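Local coordinates for pesticidal crystal protein CRY4AA (Bacillus thuringiensis, PDB 2C9K), which binds midgut epithelial cells of insects and promotes their colloid-osmotic lysis, killing mosquito larvae through pore formation, at residues 11-14 / 15-19; 132-135 / 136-140; 159-162 / 163-166; 232-235 / 236-240. All blocks are in the same frame, centred on the assembly; numbering follows the deposited sequence.

Interaction 1. Residues 11-14 / 15-19; sequences GTVL and TGFGF
The amide N of Gly16 donates to Thr12 O at 2.7 Å, the shortest sound polar bond in this last turn of helix 5-16. The bond is bent, 131° at the hydrogen. Thr15 N reaches Gly11 O more directly: the bond is longer, 3.3 Å, but its angle at the hydrogen is 165°. Phe17 N closes the series on Val13 O at 3.1 Å, although Phe17 has already left helical backbone angles. Side chains follow the same spacing. With CG anti to its carbonyl carbon (chi1 -73°), the Phe17 ring swings back along the helix and lies side by side with Val13, both pointing the same way; Val13 CG1 approaches the ring obliquely, at a separation the model leaves doubtful. The hydroxyl of Thr12 turns to Ile8 O, one turn earlier. Beyond the turn Phe17 stacks edge-to-face with Tyr246, Leu14 packs on Leu242 and Ser257, and the Phe17 backbone bonds to Val255. The chemistry implies a helix end whose backbone is tied by ordinary i to i+4 bonds, while its apolar side chains pack on residues that come much later in the chain, chiefly Leu242 and Tyr246.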
ATOM      1  N   GLY A  11      -1.358  -9.911   1.679  1.00 27.76           N
ATOM      2  CA  GLY A  11      -1.172 -10.724   0.493  1.00 26.56           C
ATOM      3  C   GLY A  11      -2.309 -11.702   0.264  1.00 26.13           C
ATOM      4  O   GLY A  11      -2.696 -11.942  -0.879  1.00 27.06           O
ATOM      5  N   THR A  12      -2.852 -12.257   1.344  0.50 25.41           N
ATOM      6  CA  THR A  12      -3.939 -13.224   1.255  0.50 25.95           C
ATOM      7  C   THR A  12      -5.253 -12.618   0.796  0.50 25.32           C
ATOM      8  O   THR A  12      -6.007 -13.242   0.058  0.50 24.88           O
ATOM      9  CB  THR A  12      -4.184 -13.890   2.603  0.50 27.17           C
ATOM     10  OG1 THR A  12      -2.942 -14.373   3.118  1.00 30.26           O
ATOM     11  CG2 THR A  12      -5.143 -15.055   2.450  1.00 29.65           C
ATOM     12  N   VAL A  13      -5.531 -11.407   1.254  1.00 26.59           N
ATOM     13  CA  VAL A  13      -6.761 -10.705   0.882  1.00 27.03           C
ATOM     14  C   VAL A  13      -6.771 -10.384  -0.619  1.00 27.45           C
ATOM     15  O   VAL A  13      -7.771 -10.630  -1.295  1.00 27.76           O
ATOM     16  CB  VAL A  13      -6.931  -9.401   1.714  1.00 25.61           C
ATOM     17  CG1 VAL A  13      -8.122  -8.618   1.226  1.00 23.46           C
ATOM     18  CG2 VAL A  13      -7.104  -9.747   3.178  1.00 22.24           C
ATOM     19  N   LEU A  14      -5.662  -9.847  -1.134  1.00 27.31           N
ATOM     20  CA  LEU A  14      -5.546  -9.531  -2.559  1.00 27.02           C
ATOM     21  C   LEU A  14      -5.862 -10.782  -3.367  1.00 27.88           C
ATOM     22  O   LEU A  14      -6.670 -10.754  -4.296  1.00 28.02           O
ATOM     23  CB  LEU A  14      -4.131  -9.058  -2.898  1.00 25.12           C
ATOM     24  CG  LEU A  14      -3.797  -7.616  -2.529  1.00 26.13           C
ATOM     25  CD1 LEU A  14      -2.297  -7.404  -2.538  1.00 24.97           C
ATOM     26  CD2 LEU A  14      -4.490  -6.676  -3.502  1.00 24.63           C
ATOM     27  N   THR A  15      -5.209 -11.879  -3.001  1.00 29.27           N
ATOM     28  CA  THR A  15      -5.400 -13.168  -3.653  1.00 29.88           C
ATOM     29  C   THR A  15      -6.819 -13.677  -3.425  1.00 29.73           C
ATOM     30  O   THR A  15      -7.405 -14.323  -4.282  1.00 29.60           O
ATOM     31  CB  THR A  15      -4.419 -14.200  -3.082  1.00 30.03           C
ATOM     32  OG1 THR A  15      -3.080 -13.740  -3.295  1.00 32.88           O
ATOM     33  CG2 THR A  15      -4.603 -15.544  -3.745  1.00 29.35           C
ATOM     34  N   GLY A  16      -7.366 -13.359  -2.262  1.00 30.40           N
ATOM     35  CA  GLY A  16      -8.694 -13.817  -1.914  1.00 33.37           C
ATOM     36  C   GLY A  16      -9.856 -13.301  -2.728  1.00 35.58           C
ATOM     37  O   GLY A  16     -10.842 -14.019  -2.908  1.00 36.88           O
ATOM     38  N   PHE A  17      -9.765 -12.065  -3.207  1.00 37.94           N
ATOM     39  CA  PHE A  17     -10.851 -11.495  -3.994  1.00 40.23           C
ATOM     40  C   PHE A  17     -10.898 -12.037  -5.413  1.00 42.52           C
ATOM     41  O   PHE A  17     -11.674 -11.560  -6.242  1.00 41.60           O
ATOM     42  CB  PHE A  17     -10.743  -9.973  -4.018  1.00 39.20           C
ATOM     43  CG  PHE A  17     -11.120  -9.331  -2.720  1.00 38.45           C
ATOM     44  CD1 PHE A  17     -10.172  -8.687  -1.946  1.00 38.69           C
ATOM     45  CD2 PHE A  17     -12.424  -9.410  -2.250  1.00 37.53           C
ATOM     46  CE1 PHE A  17     -10.520  -8.133  -0.716  1.00 38.76           C
ATOM     47  CE2 PHE A  17     -12.780  -8.862  -1.027  1.00 37.74           C
ATOM     48  CZ  PHE A  17     -11.823  -8.224  -0.259  1.00 38.51           C
ATOM     49  N   GLY A  18     -10.078 -13.057  -5.664  1.00 47.24           N
ATOM     50  CA  GLY A  18      -9.992 -13.691  -6.971  1.00 51.91           C
ATOM     51  C   GLY A  18     -11.272 -14.302  -7.514  1.00 54.69           C
ATOM     52  O   GLY A  18     -11.533 -14.201  -8.715  1.00 55.73           O
ATOM     53  N   PHE A  19     -12.087 -14.928  -6.666  1.00 56.92           N
ATOM     54  CA  PHE A  19     -13.321 -15.534  -7.167  1.00 58.50           C
ATOM     55  C   PHE A  19     -14.606 -14.954  -6.565  1.00 60.02           C
ATOM     56  O   PHE A  19     -14.708 -13.751  -6.320  1.00 61.89           O
ATOM     57  CB  PHE A  19     -13.292 -17.053  -6.947  1.00 58.25           C
ATOM     58  CG  PHE A  19     -11.909 -17.623  -6.781  1.00 57.10           C
ATOM     59  CD1 PHE A  19     -11.267 -17.584  -5.537  1.00 57.94           C
ATOM     60  CD2 PHE A  19     -11.262 -18.234  -7.859  1.00 56.61           C
ATOM     61  CE1 PHE A  19     -10.000 -18.152  -5.364  1.00 57.43           C
ATOM     62  CE2 PHE A  19      -9.996 -18.805  -7.703  1.00 58.04           C
ATOM     63  CZ  PHE A  19      -9.364 -18.764  -6.443  1.00 57.51           C
TER

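Interaction 2. Residues 132-135 / 136-140; sequences CDYY and NILVL
Residues 132-137 run as one helix, and the first three amides of 136-140 reach four residues back: Asn136 N to Cys132 O and Ile137 N to Asp133 O, both at 3.1 Å, then a weak bond from Leu138 N to Tyr134 O. The place of Asp133 O, and hence its bond, is less sure. Val139 N and Leu140 N make weak i to i+3 bonds instead. Cys132 O is gripped twice, because Asn136 ND2 also donates to it at 3.1 Å, standing above the carbonyl plane, 40° out of it, on the face opposite to the backbone donor. In the helical-bundle domain of this three-domain toxin, Asn136 ND2 with Val122 O and the Cys132-Cys125 disulfide tie helix 129-137 to the end of helix 103-123. Tyr135 offers one ring face to Val139: CG2 lies 3.8 Å from the ring centroid, 23° off the normal, a CH-pi contact offset toward the rim near CE1. Tyr134 holds its ring CG opposite the backbone N (chi1 174°), placing CZ 3.7 Å from Leu138 CD2 and CD1 near Ile137 CD1. Tyr134 OH bonds Lys60 O, Tyr135 OH bonds Leu121 O, and Asp133 OD1 makes a salt bridge with Lys203. Ile137 meets Ile58 and Leu207.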
ATOM      1  N   CYS A 132      -5.734   7.873  26.185  1.00 56.59           N
ATOM      2  CA  CYS A 132      -6.622   6.869  25.618  1.00 54.74           C
ATOM      3  C   CYS A 132      -6.414   6.864  24.109  1.00 53.52           C
ATOM      4  O   CYS A 132      -6.533   5.824  23.459  1.00 54.34           O
ATOM      5  CB  CYS A 132      -8.086   7.184  25.945  1.00 53.96           C
ATOM      6  SG  CYS A 132      -9.270   6.024  25.183  1.00 53.61           S
ATOM      7  N   ASP A 133      -6.104   8.033  23.559  1.00 51.12           N
ATOM      8  CA  ASP A 133      -5.861   8.158  22.128  1.00 48.93           C
ATOM      9  C   ASP A 133      -4.586   7.409  21.778  1.00 46.63           C
ATOM     10  O   ASP A 133      -4.495   6.777  20.730  1.00 46.40           O
ATOM     11  CB  ASP A 133      -5.716   9.628  21.733  1.00 50.06           C
ATOM     12  CG  ASP A 133      -7.054  10.316  21.560  1.00 52.81           C
ATOM     13  OD1 ASP A 133      -7.746  10.033  20.558  1.00 53.41           O
ATOM     14  OD2 ASP A 133      -7.419  11.135  22.430  1.00 54.71           O
ATOM     15  N   TYR A 134      -3.606   7.482  22.669  1.00 44.20           N
ATOM     16  CA  TYR A 134      -2.331   6.814  22.459  1.00 41.01           C
ATOM     17  C   TYR A 134      -2.500   5.305  22.537  1.00 39.34           C
ATOM     18  O   TYR A 134      -1.856   4.568  21.794  1.00 39.11           O
ATOM     19  CB  TYR A 134      -1.308   7.281  23.497  1.00 41.26           C
ATOM     20  CG  TYR A 134       0.004   6.535  23.434  1.00 41.68           C
ATOM     21  CD1 TYR A 134       0.775   6.532  22.269  1.00 42.06           C
ATOM     22  CD2 TYR A 134       0.469   5.814  24.531  1.00 39.01           C
ATOM     23  CE1 TYR A 134       1.973   5.824  22.204  1.00 39.24           C
ATOM     24  CE2 TYR A 134       1.660   5.110  24.473  1.00 37.87           C
ATOM     25  CZ  TYR A 134       2.406   5.118  23.311  1.00 37.92           C
ATOM     26  OH  TYR A 134       3.591   4.422  23.259  1.00 37.35           O
ATOM     27  N   TYR A 135      -3.367   4.852  23.439  1.00 37.88           N
ATOM     28  CA  TYR A 135      -3.627   3.424  23.605  1.00 36.22           C
ATOM     29  C   TYR A 135      -4.323   2.834  22.377  1.00 35.31           C
ATOM     30  O   TYR A 135      -4.067   1.692  22.000  1.00 34.12           O
ATOM     31  CB  TYR A 135      -4.495   3.165  24.848  1.00 35.01           C
ATOM     32  CG  TYR A 135      -5.208   1.822  24.815  1.00 34.52           C
ATOM     33  CD1 TYR A 135      -4.562   0.648  25.196  1.00 33.35           C
ATOM     34  CD2 TYR A 135      -6.519   1.724  24.343  1.00 34.33           C
ATOM     35  CE1 TYR A 135      -5.207  -0.589  25.105  1.00 32.70           C
ATOM     36  CE2 TYR A 135      -7.166   0.500  24.247  1.00 32.79           C
ATOM     37  CZ  TYR A 135      -6.508  -0.651  24.629  1.00 33.06           C
ATOM     38  OH  TYR A 135      -7.165  -1.858  24.532  1.00 31.31           O
ATOM     39  N   ASN A 136      -5.208   3.609  21.759  1.00 35.26           N
ATOM     40  CA  ASN A 136      -5.925   3.114  20.597  1.00 35.94           C
ATOM     41  C   ASN A 136      -5.131   3.145  19.309  1.00 34.97           C
ATOM     42  O   ASN A 136      -5.382   2.344  18.416  1.00 35.97           O
ATOM     43  CB  ASN A 136      -7.240   3.859  20.425  1.00 37.97           C
ATOM     44  CG  ASN A 136      -8.339   3.268  21.276  1.00 40.45           C
ATOM     45  OD1 ASN A 136      -8.775   2.135  21.049  1.00 40.03           O
ATOM     46  ND2 ASN A 136      -8.787   4.021  22.273  1.00 41.94           N
ATOM     47  N   ILE A 137      -4.176   4.056  19.195  1.00 33.46           N
ATOM     48  CA  ILE A 137      -3.370   4.072  17.990  1.00 33.30           C
ATOM     49  C   ILE A 137      -2.345   2.952  18.164  1.00 34.15           C
ATOM     50  O   ILE A 137      -1.832   2.395  17.193  1.00 35.48           O
ATOM     51  CB  ILE A 137      -2.608   5.395  17.799  1.00 31.80           C
ATOM     52  CG1 ILE A 137      -1.425   5.452  18.744  1.00 31.48           C
ATOM     53  CG2 ILE A 137      -3.518   6.568  18.038  1.00 29.43           C
ATOM     54  CD1 ILE A 137      -0.348   6.335  18.237  1.00 36.22           C
ATOM     55  N   LEU A 138      -2.063   2.634  19.422  1.00 33.72           N
ATOM     56  CA  LEU A 138      -1.101   1.602  19.779  1.00 32.79           C
ATOM     57  C   LEU A 138      -1.720   0.217  19.586  1.00 33.49           C
ATOM     58  O   LEU A 138      -1.018  -0.787  19.534  1.00 35.58           O
ATOM     59  CB  LEU A 138      -0.669   1.793  21.240  1.00 30.94           C
ATOM     60  CG  LEU A 138       0.773   1.431  21.599  1.00 31.92           C
ATOM     61  CD1 LEU A 138       1.717   2.263  20.741  1.00 31.22           C
ATOM     62  CD2 LEU A 138       1.037   1.679  23.080  1.00 29.76           C
ATOM     63  N   VAL A 139      -3.041   0.171  19.472  1.00 33.00           N
ATOM     64  CA  VAL A 139      -3.758  -1.084  19.292  1.00 32.34           C
ATOM     65  C   VAL A 139      -4.387  -1.135  17.891  1.00 32.89           C
ATOM     66  O   VAL A 139      -4.959  -2.154  17.491  1.00 33.68           O
ATOM     67  CB  VAL A 139      -4.867  -1.227  20.369  1.00 32.37           C
ATOM     68  CG1 VAL A 139      -5.635  -2.498  20.171  1.00 34.93           C
ATOM     69  CG2 VAL A 139      -4.251  -1.233  21.750  1.00 33.49           C
ATOM     70  N   LEU A 140      -4.261  -0.035  17.147  1.00 31.22           N
ATOM     71  CA  LEU A 140      -4.821   0.067  15.804  1.00 26.83           C
ATOM     72  C   LEU A 140      -4.485  -1.102  14.893  1.00 25.58           C
ATOM     73  O   LEU A 140      -5.360  -1.615  14.203  1.00 24.59           O
ATOM     74  CB  LEU A 140      -4.372   1.368  15.130  1.00 26.22           C
ATOM     75  CG  LEU A 140      -4.892   1.575  13.698  1.00 26.19           C
ATOM     76  CD1 LEU A 140      -6.412   1.651  13.706  1.00 25.62           C
ATOM     77  CD2 LEU A 140      -4.310   2.839  13.104  1.00 25.03           C
TER

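Interaction 3. Residues 159-162 / 163-166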
ATOM      1  N   LYS A 159     -22.863 -13.470   0.607  1.00 41.43           N
ATOM      2  CA  LYS A 159     -22.721 -14.400  -0.511  1.00 43.22           C
ATOM      3  C   LYS A 159     -23.480 -15.688  -0.232  1.00 42.77           C
ATOM      4  O   LYS A 159     -24.221 -16.177  -1.083  1.00 41.88           O
ATOM      5  CB  LYS A 159     -21.247 -14.737  -0.753  1.00 44.06           C
ATOM      6  CG  LYS A 159     -20.403 -13.582  -1.263  1.00 46.03           C
ATOM      7  CD  LYS A 159     -18.973 -14.053  -1.488  1.00 49.23           C
ATOM      8  CE  LYS A 159     -18.053 -12.929  -1.930  1.00 50.67           C
ATOM      9  NZ  LYS A 159     -16.651 -13.424  -2.016  1.00 52.58           N
ATOM     10  N   PHE A 160     -23.273 -16.226   0.965  1.00 43.07           N
ATOM     11  CA  PHE A 160     -23.910 -17.462   1.397  1.00 43.22           C
ATOM     12  C   PHE A 160     -25.428 -17.429   1.209  1.00 44.37           C
ATOM     13  O   PHE A 160     -26.031 -18.382   0.707  1.00 43.78           O
ATOM     14  CB  PHE A 160     -23.586 -17.718   2.870  1.00 42.36           C
ATOM     15  CG  PHE A 160     -24.131 -19.012   3.390  1.00 42.71           C
ATOM     16  CD1 PHE A 160     -23.601 -20.223   2.962  1.00 42.16           C
ATOM     17  CD2 PHE A 160     -25.200 -19.023   4.281  1.00 43.01           C
ATOM     18  CE1 PHE A 160     -24.129 -21.427   3.408  1.00 42.89           C
ATOM     19  CE2 PHE A 160     -25.737 -20.222   4.735  1.00 42.68           C
ATOM     20  CZ  PHE A 160     -25.201 -21.429   4.296  1.00 42.34           C
ATOM     21  N   GLU A 161     -26.040 -16.323   1.611  1.00 45.39           N
ATOM     22  CA  GLU A 161     -27.479 -16.167   1.508  1.00 46.39           C
ATOM     23  C   GLU A 161     -27.977 -15.988   0.073  1.00 46.56           C
ATOM     24  O   GLU A 161     -28.955 -16.618  -0.326  1.00 48.19           O
ATOM     25  CB  GLU A 161     -27.927 -14.995   2.385  1.00 48.01           C
ATOM     26  CG  GLU A 161     -29.008 -15.365   3.405  1.00 52.20           C
ATOM     27  CD  GLU A 161     -28.590 -16.495   4.346  1.00 53.79           C
ATOM     28  OE1 GLU A 161     -28.320 -16.220   5.540  1.00 52.62           O
ATOM     29  OE2 GLU A 161     -28.531 -17.659   3.885  1.00 54.93           O
ATOM     30  N   ALA A 162     -27.317 -15.141  -0.707  0.50 46.97           N
ATOM     31  CA  ALA A 162     -27.735 -14.913  -2.090  0.50 47.47           C
ATOM     32  C   ALA A 162     -27.683 -16.213  -2.884  0.50 48.27           C
ATOM     33  O   ALA A 162     -28.344 -16.362  -3.911  0.50 47.88           O
ATOM     34  CB  ALA A 162     -26.840 -13.872  -2.741  0.50 47.05           C
ATOM     35  N   TYR A 163     -26.885 -17.149  -2.392  1.00 50.09           N
ATOM     36  CA  TYR A 163     -26.708 -18.448  -3.026  1.00 51.78           C
ATOM     37  C   TYR A 163     -27.896 -19.357  -2.716  1.00 53.90           C
ATOM     38  O   TYR A 163     -28.269 -20.211  -3.525  1.00 54.33           O
ATOM     39  CB  TYR A 163     -25.413 -19.080  -2.513  1.00 50.84           C
ATOM     40  CG  TYR A 163     -25.186 -20.516  -2.928  1.00 51.76           C
ATOM     41  CD1 TYR A 163     -24.896 -20.847  -4.251  1.00 51.24           C
ATOM     42  CD2 TYR A 163     -25.235 -21.545  -1.988  1.00 51.71           C
ATOM     43  CE1 TYR A 163     -24.659 -22.165  -4.623  1.00 50.83           C
ATOM     44  CE2 TYR A 163     -25.000 -22.864  -2.351  1.00 51.52           C
ATOM     45  CZ  TYR A 163     -24.712 -23.167  -3.668  1.00 51.34           C
ATOM     46  OH  TYR A 163     -24.472 -24.474  -4.024  1.00 52.57           O
ATOM     47  N   LEU A 164     -28.492 -19.158  -1.543  1.00 55.37           N
ATOM     48  CA  LEU A 164     -29.628 -19.958  -1.106  1.00 55.99           C
ATOM     49  C   LEU A 164     -30.969 -19.512  -1.686  1.00 58.48           C
ATOM     50  O   LEU A 164     -31.975 -20.199  -1.506  1.00 59.25           O
ATOM     51  CB  LEU A 164     -29.701 -19.966   0.422  1.00 53.23           C
ATOM     52  CG  LEU A 164     -28.487 -20.545   1.153  1.00 51.46           C
ATOM     53  CD1 LEU A 164     -28.735 -20.485   2.649  1.00 51.03           C
ATOM     54  CD2 LEU A 164     -28.233 -21.976   0.713  1.00 49.37           C
ATOM     55  N   LYS A 165     -31.001 -18.368  -2.364  1.00 61.47           N
ATOM     56  CA  LYS A 165     -32.247 -17.904  -2.974  1.00 64.82           C
ATOM     57  C   LYS A 165     -32.447 -18.617  -4.306  1.00 67.09           C
ATOM     58  O   LYS A 165     -33.477 -18.460  -4.961  1.00 67.27           O
ATOM     59  CB  LYS A 165     -32.234 -16.389  -3.192  1.00 64.74           C
ATOM     60  CG  LYS A 165     -32.517 -15.585  -1.937  1.00 66.74           C
ATOM     61  CD  LYS A 165     -32.720 -14.102  -2.246  1.00 68.64           C
ATOM     62  CE  LYS A 165     -33.021 -13.303  -0.974  1.00 69.18           C
ATOM     63  NZ  LYS A 165     -33.152 -11.836  -1.217  1.00 68.26           N
ATOM     64  N   ASN A 166     -31.448 -19.404  -4.695  1.00 69.98           N
ATOM     65  CA  ASN A 166     -31.500 -20.173  -5.933  1.00 73.72           C
ATOM     66  C   ASN A 166     -31.952 -21.598  -5.598  1.00 76.24           C
ATOM     67  O   ASN A 166     -32.201 -21.916  -4.432  1.00 77.00           O
ATOM     68  CB  ASN A 166     -30.123 -20.194  -6.593  1.00 73.69           C
ATOM     69  CG  ASN A 166     -29.565 -18.799  -6.814  1.00 75.40           C
ATOM     70  OD1 ASN A 166     -29.365 -18.037  -5.863  1.00 75.57           O
ATOM     71  ND2 ASN A 166     -29.313 -18.455  -8.072  1.00 76.11           N
TER
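Lys159 contributes its backbone rather than its side chain to this end of helix 140-164: its O accepts a weak bond from Tyr163 N at 3.1 Å, while the extended butyl chain leads away. Phe160 supplies the main apolar contact of the turn. Its ring, set opposite the backbone N (chi1 -177°), brings CE2 to 3.7 Å from Leu164 CD1, and the methyl approaches the ring at a slant. Phe160 O accepts two weak bonds, from Tyr163 N and Leu164 N, each 3.4 Å away, and lies near the plane of the Tyr163 ring at its edge. At Glu161 the backbone O takes the stronger bond, from Leu164 N at 2.9 Å, but the donor stands 62° out of the carbonyl plane. That i to i+3 link, beside a weak one from Lys165 N to the same O, is consistent with a helix whose last turn is weakly bonded and shifts toward i to i+3 links. A bend at chi2 (57°) turns the Glu161 carboxylate toward the Leu164 side chain. Among its neighbours, the turn presents Phe160 edge-to-face to Trp91 and against Val103 and Arg104 of helix 103-123, where Leu164 also rests; Arg104 makes a long, weak ion pair with Glu161, and on another flank Tyr163 touches Pro22 and Lys159 touches Leu25.

Interaction 4. Residues 232-235 / 236-240; sequences MTTA and VLDLV
Met232 O takes two backbone donors at once, Val236 N at 2.7 Å and Leu237 N at 3.2 Å, and this sharing marks where helix 222-240 widens. The second bond spans five residues, as does the next, Asp238 N to Thr233 O at 2.7 Å, which runs close to the carbonyl direction with 149° at the hydrogen. Together they form a pi-type turn, a local bulge within an otherwise alpha-helical segment. Normal spacing resumes with Val240 N on Val236 O at 2.8 Å. The side-chain polar groups find their partners outside the turn. Thr233 OG1 is satisfied by Arg229 O, and its CG2 methyl, set opposite the backbone N, is left to meet Asp238 OD1 at 3.6 Å. Thr234 OG1 sits between its own N and carbonyl carbon (chi1 69°) and from there bonds Lys231 O, with a weaker link to Thr230 O. Asp238 lays its carboxylate beside the Thr233 carbonyl; both carboxylate oxygens are bonded beyond the two segments, OD2 in a salt bridge with Arg261. The apolar contact is lighter, with Met232 SD 4.3 Å from Val236 CG2. Val236 packs on Cys197 and Ala144, and Ala235 on Tyr6. The implication is that the salt bridge to Arg261, with the bond to OD1, would probably favour the ionised form of this buried acid despite the nearby Thr233 carbonyl.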
ATOM      1  N   MET A 232       2.623   1.060   9.616  1.00 29.04           N
ATOM      2  CA  MET A 232       1.167   1.135   9.581  1.00 28.39           C
ATOM      3  C   MET A 232       0.583   1.035   8.179  1.00 29.38           C
ATOM      4  O   MET A 232      -0.551   0.591   8.000  1.00 31.15           O
ATOM      5  CB  MET A 232       0.683   2.419  10.254  1.00 26.95           C
ATOM      6  CG  MET A 232       0.952   2.461  11.746  1.00 28.59           C
ATOM      7  SD  MET A 232       0.260   1.040  12.632  1.00 28.87           S
ATOM      8  CE  MET A 232       1.657  -0.025  12.751  1.00 24.79           C
ATOM      9  N   THR A 233       1.334   1.455   7.173  1.00 28.96           N
ATOM     10  CA  THR A 233       0.812   1.345   5.825  1.00 28.86           C
ATOM     11  C   THR A 233       0.670  -0.132   5.487  1.00 28.82           C
ATOM     12  O   THR A 233      -0.363  -0.558   4.975  1.00 29.87           O
ATOM     13  CB  THR A 233       1.736   2.002   4.802  1.00 29.25           C
ATOM     14  OG1 THR A 233       1.625   3.425   4.914  1.00 29.63           O
ATOM     15  CG2 THR A 233       1.367   1.564   3.389  1.00 29.15           C
ATOM     16  N   THR A 234       1.703  -0.912   5.791  1.00 26.47           N
ATOM     17  CA  THR A 234       1.689  -2.340   5.509  1.00 24.83           C
ATOM     18  C   THR A 234       0.780  -3.116   6.457  1.00 24.72           C
ATOM     19  O   THR A 234       0.397  -4.246   6.162  1.00 25.03           O
ATOM     20  CB  THR A 234       3.097  -2.938   5.602  1.00 23.70           C
ATOM     21  OG1 THR A 234       3.538  -2.926   6.963  1.00 25.62           O
ATOM     22  CG2 THR A 234       4.058  -2.129   4.782  1.00 23.76           C
ATOM     23  N   ALA A 235       0.437  -2.520   7.596  1.00 23.64           N
ATOM     24  CA  ALA A 235      -0.427  -3.199   8.558  1.00 22.70           C
ATOM     25  C   ALA A 235      -1.883  -2.785   8.394  1.00 22.10           C
ATOM     26  O   ALA A 235      -2.755  -3.620   8.181  1.00 22.00           O
ATOM     27  CB  ALA A 235       0.040  -2.919   9.981  1.00 21.39           C
ATOM     28  N   VAL A 236      -2.143  -1.488   8.463  1.00 22.94           N
ATOM     29  CA  VAL A 236      -3.504  -1.000   8.339  1.00 24.09           C
ATOM     30  C   VAL A 236      -3.916  -0.510   6.950  1.00 24.97           C
ATOM     31  O   VAL A 236      -4.697  -1.167   6.274  1.00 25.60           O
ATOM     32  CB  VAL A 236      -3.759   0.122   9.362  1.00 23.59           C
ATOM     33  CG1 VAL A 236      -5.234   0.517   9.365  1.00 22.70           C
ATOM     34  CG2 VAL A 236      -3.321  -0.348  10.740  1.00 23.71           C
ATOM     35  N   LEU A 237      -3.391   0.633   6.523  1.00 25.55           N
ATOM     36  CA  LEU A 237      -3.765   1.211   5.232  1.00 24.60           C
ATOM     37  C   LEU A 237      -3.860   0.235   4.054  1.00 25.98           C
ATOM     38  O   LEU A 237      -4.799   0.319   3.255  1.00 25.28           O
ATOM     39  CB  LEU A 237      -2.817   2.362   4.880  1.00 22.36           C
ATOM     40  CG  LEU A 237      -2.630   3.410   5.983  1.00 19.71           C
ATOM     41  CD1 LEU A 237      -1.921   4.630   5.416  1.00 16.12           C
ATOM     42  CD2 LEU A 237      -3.976   3.797   6.563  1.00 17.64           C
ATOM     43  N   ASP A 238      -2.903  -0.685   3.936  1.00 27.73           N
ATOM     44  CA  ASP A 238      -2.933  -1.647   2.832  1.00 27.98           C
ATOM     45  C   ASP A 238      -4.155  -2.528   2.971  1.00 28.09           C
ATOM     46  O   ASP A 238      -4.816  -2.854   1.986  1.00 29.91           O
ATOM     47  CB  ASP A 238      -1.668  -2.522   2.805  1.00 27.50           C
ATOM     48  CG  ASP A 238      -0.477  -1.813   2.163  1.00 29.27           C
ATOM     49  OD1 ASP A 238      -0.670  -0.731   1.568  1.00 28.74           O
ATOM     50  OD2 ASP A 238       0.654  -2.342   2.246  1.00 29.34           O
ATOM     51  N   LEU A 239      -4.464  -2.897   4.205  1.00 27.01           N
ATOM     52  CA  LEU A 239      -5.615  -3.740   4.475  1.00 26.80           C
ATOM     53  C   LEU A 239      -6.906  -2.934   4.261  1.00 27.36           C
ATOM     54  O   LEU A 239      -7.859  -3.422   3.657  1.00 29.91           O
ATOM     55  CB  LEU A 239      -5.515  -4.273   5.904  1.00 25.84           C
ATOM     56  CG  LEU A 239      -6.345  -5.489   6.312  1.00 27.36           C
ATOM     57  CD1 LEU A 239      -6.219  -6.618   5.277  1.00 25.16           C
ATOM     58  CD2 LEU A 239      -5.862  -5.943   7.697  1.00 25.55           C
ATOM     59  N   VAL A 240      -6.919  -1.690   4.727  1.00 26.15           N
ATOM     60  CA  VAL A 240      -8.078  -0.820   4.578  1.00 26.09           C
ATOM     61  C   VAL A 240      -8.405  -0.496   3.116  1.00 27.00           C
ATOM     62  O   VAL A 240      -9.566  -0.280   2.765  1.00 27.13           O
ATOM     63  CB  VAL A 240      -7.860   0.506   5.342  1.00 26.76           C
ATOM     64  CG1 VAL A 240      -9.073   1.424   5.183  1.00 25.22           C
ATOM     65  CG2 VAL A 240      -7.593   0.210   6.810  1.00 26.17           C
TER

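In the fold
All four contacts lie in the helical N-terminal domain, the part associated with pore formation in this toxin family, and follow one another along the chain as numbered. Interactions 1, 2 and 3 stand at the trailing ends of helices 5-16, 129-137 and 140-164; interaction 4 occupies the last turns of helix 222-240, nearest the centre of the chain. Buried helix 222-240 packs directly on the end of helix 5-16 (Leu239 CD1 to Val13 CG2, 3.9 Å) and the start of helix 140-164 (Val236 CG2 to Leu140 CG, 3.9 Å). Interaction 3, its centre about 33 Å from the chain's, lies at the exposed rim of the bundle, nearest interaction 1 (centres about 21 Å apart, nearest atoms about 5 Å, no touch).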